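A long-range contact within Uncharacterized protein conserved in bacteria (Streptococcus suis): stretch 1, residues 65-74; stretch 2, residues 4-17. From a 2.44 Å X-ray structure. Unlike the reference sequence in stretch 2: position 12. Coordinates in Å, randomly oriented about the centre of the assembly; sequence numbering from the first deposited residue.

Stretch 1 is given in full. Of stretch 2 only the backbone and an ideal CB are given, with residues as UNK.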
# COMPACT_ATOMS: atom_id res chain seq x y z
N PHE A 65 -11.72 2.48 -22.31
CA PHE A 65 -11.18 1.94 -21.09
C PHE A 65 -10.98 2.99 -20.01
O PHE A 65 -10.21 2.79 -19.07
CB PHE A 65 -9.88 1.25 -21.42
CG PHE A 65 -10.03 0.17 -22.44
CD1 PHE A 65 -10.57 -1.07 -22.10
CD2 PHE A 65 -9.64 0.38 -23.76
CE1 PHE A 65 -10.71 -2.07 -23.04
CE2 PHE A 65 -9.78 -0.62 -24.72
CZ PHE A 65 -10.31 -1.85 -24.36
N PHE A 66 -11.70 4.10 -20.13
CA PHE A 66 -11.60 5.19 -19.17
C PHE A 66 -11.90 4.69 -17.75
O PHE A 66 -11.18 5.00 -16.80
CB PHE A 66 -12.59 6.30 -19.55
CG PHE A 66 -12.46 7.56 -18.72
CD1 PHE A 66 -12.04 8.75 -19.31
CD2 PHE A 66 -12.78 7.56 -17.37
CE1 PHE A 66 -11.94 9.92 -18.56
CE2 PHE A 66 -12.69 8.72 -16.60
CZ PHE A 66 -12.26 9.90 -17.20
N HIS A 67 -12.97 3.91 -17.62
CA HIS A 67 -13.38 3.37 -16.33
C HIS A 67 -12.37 2.34 -15.83
O HIS A 67 -12.03 2.31 -14.65
CB HIS A 67 -14.77 2.72 -16.46
CG HIS A 67 -14.82 1.61 -17.46
ND1 HIS A 67 -14.79 1.81 -18.82
CD2 HIS A 67 -14.87 0.26 -17.29
CE1 HIS A 67 -14.80 0.65 -19.44
NE2 HIS A 67 -14.85 -0.31 -18.53
N LYS A 68 -11.90 1.48 -16.73
CA LYS A 68 -10.92 0.46 -16.37
C LYS A 68 -9.65 1.10 -15.81
O LYS A 68 -9.16 0.70 -14.75
CB LYS A 68 -10.57 -0.39 -17.59
CG LYS A 68 -11.66 -1.38 -17.99
CD LYS A 68 -11.87 -2.41 -16.89
CE LYS A 68 -13.07 -3.29 -17.17
NZ LYS A 68 -13.32 -4.23 -16.05
N VAL A 69 -9.14 2.10 -16.52
CA VAL A 69 -7.93 2.79 -16.09
C VAL A 69 -8.17 3.48 -14.75
O VAL A 69 -7.28 3.52 -13.90
CB VAL A 69 -7.47 3.84 -17.14
CG1 VAL A 69 -6.39 4.74 -16.56
CG2 VAL A 69 -6.92 3.12 -18.38
N LYS A 70 -9.38 4.00 -14.55
CA LYS A 70 -9.69 4.68 -13.30
C LYS A 70 -9.68 3.71 -12.11
O LYS A 70 -8.98 3.93 -11.13
CB LYS A 70 -11.06 5.37 -13.38
CG LYS A 70 -11.36 6.21 -12.15
CD LYS A 70 -12.67 6.97 -12.26
CE LYS A 70 -12.89 7.84 -11.02
NZ LYS A 70 -14.18 8.59 -11.06
N GLY A 71 -10.46 2.64 -12.21
CA GLY A 71 -10.50 1.67 -11.14
C GLY A 71 -9.11 1.23 -10.75
O GLY A 71 -8.82 1.03 -9.56
N ASP A 72 -8.23 1.07 -11.74
CA ASP A 72 -6.85 0.65 -11.51
C ASP A 72 -6.10 1.68 -10.66
O ASP A 72 -5.27 1.33 -9.82
CB ASP A 72 -6.12 0.46 -12.85
CG ASP A 72 -6.38 -0.90 -13.47
OD1 ASP A 72 -7.54 -1.37 -13.41
OD2 ASP A 72 -5.44 -1.50 -14.04
N LEU A 73 -6.40 2.95 -10.90
CA LEU A 73 -5.76 4.01 -10.14
C LEU A 73 -6.19 3.87 -8.68
O LEU A 73 -5.36 3.96 -7.78
CB LEU A 73 -6.15 5.38 -10.68
CG LEU A 73 -5.65 5.68 -12.10
CD1 LEU A 73 -5.76 7.19 -12.36
CD2 LEU A 73 -4.21 5.24 -12.27
N ASN A 74 -7.47 3.62 -8.47
CA ASN A 74 -7.99 3.43 -7.12
C ASN A 74 -7.33 2.25 -6.41
O ASN A 74 -6.96 2.36 -5.24
CB ASN A 74 -9.50 3.20 -7.15
CG ASN A 74 -10.27 4.43 -7.57
OD1 ASN A 74 -10.02 5.53 -7.08
ND2 ASN A 74 -11.21 4.24 -8.48
N UNK A 4 -15.28 18.02 -16.11
CA UNK A 4 -15.22 17.78 -14.68
C UNK A 4 -14.86 16.32 -14.44
O UNK A 4 -14.38 15.95 -13.37
CB UNK A 4 -16.55 18.14 -14.01
N UNK A 5 -15.09 15.51 -15.47
CA UNK A 5 -14.81 14.08 -15.44
C UNK A 5 -13.32 13.77 -15.57
O UNK A 5 -12.77 13.00 -14.79
CB UNK A 5 -15.58 13.38 -16.56
N UNK A 6 -12.68 14.37 -16.57
CA UNK A 6 -11.26 14.14 -16.82
C UNK A 6 -10.35 14.74 -15.75
O UNK A 6 -9.32 14.15 -15.40
CB UNK A 6 -10.88 14.71 -18.19
N UNK A 7 -10.71 15.91 -15.23
CA UNK A 7 -9.91 16.54 -14.20
C UNK A 7 -10.01 15.71 -12.93
O UNK A 7 -9.06 15.62 -12.15
CB UNK A 7 -10.36 17.98 -13.95
N UNK A 8 -11.17 15.10 -12.75
CA UNK A 8 -11.42 14.24 -11.61
C UNK A 8 -10.29 13.22 -11.60
O UNK A 8 -9.82 12.79 -10.54
CB UNK A 8 -12.80 13.57 -11.68
N UNK A 9 -9.86 12.84 -12.79
CA UNK A 9 -8.79 11.87 -12.98
C UNK A 9 -7.40 12.46 -12.74
O UNK A 9 -6.62 11.93 -11.94
CB UNK A 9 -8.86 11.29 -14.40
N UNK A 10 -7.09 13.55 -13.44
CA UNK A 10 -5.79 14.20 -13.30
C UNK A 10 -5.47 14.39 -11.82
O UNK A 10 -4.32 14.28 -11.40
CB UNK A 10 -5.77 15.54 -14.03
N UNK A 11 -6.50 14.67 -11.03
CA UNK A 11 -6.34 14.87 -9.60
C UNK A 11 -5.95 13.54 -8.93
O UNK A 11 -4.96 13.49 -8.19
CB UNK A 11 -7.63 15.43 -8.99
N UNK A 12 -6.72 12.49 -9.18
CA UNK A 12 -6.43 11.17 -8.61
C UNK A 12 -4.98 10.82 -8.92
O UNK A 12 -4.27 10.27 -8.08
CB UNK A 12 -7.38 10.10 -9.16
N UNK A 13 -4.54 11.16 -10.14
CA UNK A 13 -3.16 10.91 -10.55
C UNK A 13 -2.23 11.69 -9.61
O UNK A 13 -1.31 11.13 -9.02
CB UNK A 13 -2.94 11.31 -12.01
N UNK A 14 -2.50 12.98 -9.49
CA UNK A 14 -1.72 13.87 -8.64
C UNK A 14 -1.78 13.42 -7.19
O UNK A 14 -0.81 13.59 -6.44
CB UNK A 14 -2.22 15.31 -8.77
N UNK A 15 -2.90 12.85 -6.77
CA UNK A 15 -2.98 12.38 -5.39
C UNK A 15 -2.03 11.19 -5.28
O UNK A 15 -1.33 11.03 -4.28
CB UNK A 15 -4.41 12.00 -5.00
N UNK A 16 -1.98 10.38 -6.33
CA UNK A 16 -1.09 9.21 -6.33
C UNK A 16 0.36 9.64 -6.38
O UNK A 16 1.24 8.95 -5.86
CB UNK A 16 -1.40 8.29 -7.51
N UNK A 17 0.61 10.79 -7.01
CA UNK A 17 1.97 11.32 -7.10
C UNK A 17 2.43 11.74 -5.72
O UNK A 17 3.58 11.53 -5.34
CB UNK A 17 2.04 12.50 -8.08

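Stretch 2 is helical throughout and runs at 28° to the helix of residues 66-74, the axes 10.5 Å apart at their closest. No hydrogen bond links the two; the contacts are apolar packing, a salt bridge and a cation-pi contact.

Position 4 lies out of reach of stretch 1 and constrains little; it is Ala 4, a good helix former.

At position 5, CA-to-CB points sideways, with the ideal CB 4.9 Å from Phe 66 CZ. A long chain could run on over the face of the ring, and an aromatic, Met, Arg or Lys would suit. The residue is Lys 5, extended with every chi near t. Its CE lies 3.4 Å from the centroid of the Phe 66 ring, over one face, and its NZ makes a cation-pi contact at 4.2 Å from that centroid, although the chain is poorly ordered.

Position 6 points away, yet its ideal CB is 4.9 Å from Phe 66 CE1. A small or branched apolar residue could touch the ring. Val 6 does so at the edge, its CG1 4.2 Å from Phe 66 CE1.

Position 7 is out of reach, and a polar residue is reasonable: Glu 7.

Position 8 points toward stretch 1, where the ideal CB lies 5.2 Å from Lys 70 NZ. The amino group invites Glu or Asp, while Gln would offer only a neutral oxygen. Glu 8 extends its chain to form a salt bridge, OE2 to Lys 70 NZ at 3.4 Å.

Position 9 also points toward stretch 1, between Phe 66 and Leu 73. Val, Ile or Leu would fit. Val 9 uses both branches: CG2 lies 3.4 Å from Phe 66 CZ, and CG1 4.3 Å from Leu 73 CD1.

Positions 10 and 11 find no partner in stretch 1 and tolerate polar chains: Gln 10 and Lys 11.

Position 12 faces Leu 73, its ideal CB 4.6 Å from Leu 73 CD1. Aliphatic residues suit it. The deposited Val 12, where the reference has Leu, places CG1 4.1 Å from Leu 73 CB.

At position 13 the CA-to-CB bond points sideways and the ideal CB lies 5.0 Å from Leu 73 CD1, so a compact apolar residue can reach the methyl. Val 13 brings CG2 to 4.0 Å from Leu 73 CD1.

Positions 14 and 15 meet nothing here, so polar or charged chains are as acceptable as any; they are Lys 14 and Glu 15.

Position 16 points toward stretch 1, but its ideal CB has nothing within 5.5 Å, favouring a longer apolar chain such as Leu or Met. Leu 16 sets CD1 4.0 Å from Leu 73 CB, completing with Val 9, Val 12 and Val 13 the hole that receives Leu 73.

Position 17, out of reach, equally admits a charged chain: Glu 17.

Stretch 2, residues 4-17: AKVEEVQKVVKELE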
# COMPACT_ATOMS: atom_id res chain seq x y z
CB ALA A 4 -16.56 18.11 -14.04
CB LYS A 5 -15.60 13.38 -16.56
CG LYS A 5 -15.26 11.92 -16.78
CD LYS A 5 -15.93 11.39 -18.04
CE LYS A 5 -15.53 9.96 -18.36
NZ LYS A 5 -16.15 9.46 -19.62
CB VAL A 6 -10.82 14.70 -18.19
CG1 VAL A 6 -11.55 13.99 -19.32
CG2 VAL A 6 -11.07 16.20 -18.24
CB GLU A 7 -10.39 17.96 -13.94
CG GLU A 7 -9.72 18.98 -14.85
CD GLU A 7 -8.20 18.94 -14.73
OE1 GLU A 7 -7.69 19.07 -13.60
OE2 GLU A 7 -7.53 18.78 -15.77
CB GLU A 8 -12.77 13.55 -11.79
CG GLU A 8 -13.29 12.83 -10.56
CD GLU A 8 -14.54 12.02 -10.87
OE1 GLU A 8 -15.26 11.65 -9.91
OE2 GLU A 8 -14.80 11.75 -12.06
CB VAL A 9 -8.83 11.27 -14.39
CG1 VAL A 9 -7.70 10.28 -14.59
CG2 VAL A 9 -10.17 10.59 -14.61
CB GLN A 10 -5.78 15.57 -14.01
CG GLN A 10 -5.80 15.53 -15.54
CD GLN A 10 -4.54 14.91 -16.14
OE1 GLN A 10 -3.43 15.11 -15.64
NE2 GLN A 10 -4.71 14.17 -17.24
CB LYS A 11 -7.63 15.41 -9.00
CG LYS A 11 -7.49 15.92 -7.57
CD LYS A 11 -8.85 16.26 -6.97
CE LYS A 11 -9.66 15.00 -6.67
NZ LYS A 11 -9.91 14.16 -7.87
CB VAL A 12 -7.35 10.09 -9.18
CG1 VAL A 12 -7.06 8.75 -8.52
CG2 VAL A 12 -8.79 10.48 -8.97
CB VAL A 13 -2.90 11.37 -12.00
CG1 VAL A 13 -1.40 11.55 -12.25
CG2 VAL A 13 -3.44 10.34 -12.97
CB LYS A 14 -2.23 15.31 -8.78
CG LYS A 14 -2.02 15.91 -10.17
CD LYS A 14 -2.46 17.37 -10.24
CE LYS A 14 -2.14 18.00 -11.60
NZ LYS A 14 -2.91 17.39 -12.72
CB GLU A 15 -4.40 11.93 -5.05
CG GLU A 15 -4.67 11.87 -3.56
CD GLU A 15 -5.91 11.06 -3.20
OE1 GLU A 15 -6.95 11.22 -3.88
OE2 GLU A 15 -5.85 10.28 -2.23
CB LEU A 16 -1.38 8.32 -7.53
CG LEU A 16 -2.73 7.62 -7.48
CD1 LEU A 16 -3.07 7.11 -8.87
CD2 LEU A 16 -2.68 6.46 -6.47
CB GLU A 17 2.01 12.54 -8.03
CG GLU A 17 1.67 12.25 -9.48
CD GLU A 17 1.79 13.47 -10.37
OE1 GLU A 17 1.21 14.53 -10.02
OE2 GLU A 17 2.45 13.38 -11.42
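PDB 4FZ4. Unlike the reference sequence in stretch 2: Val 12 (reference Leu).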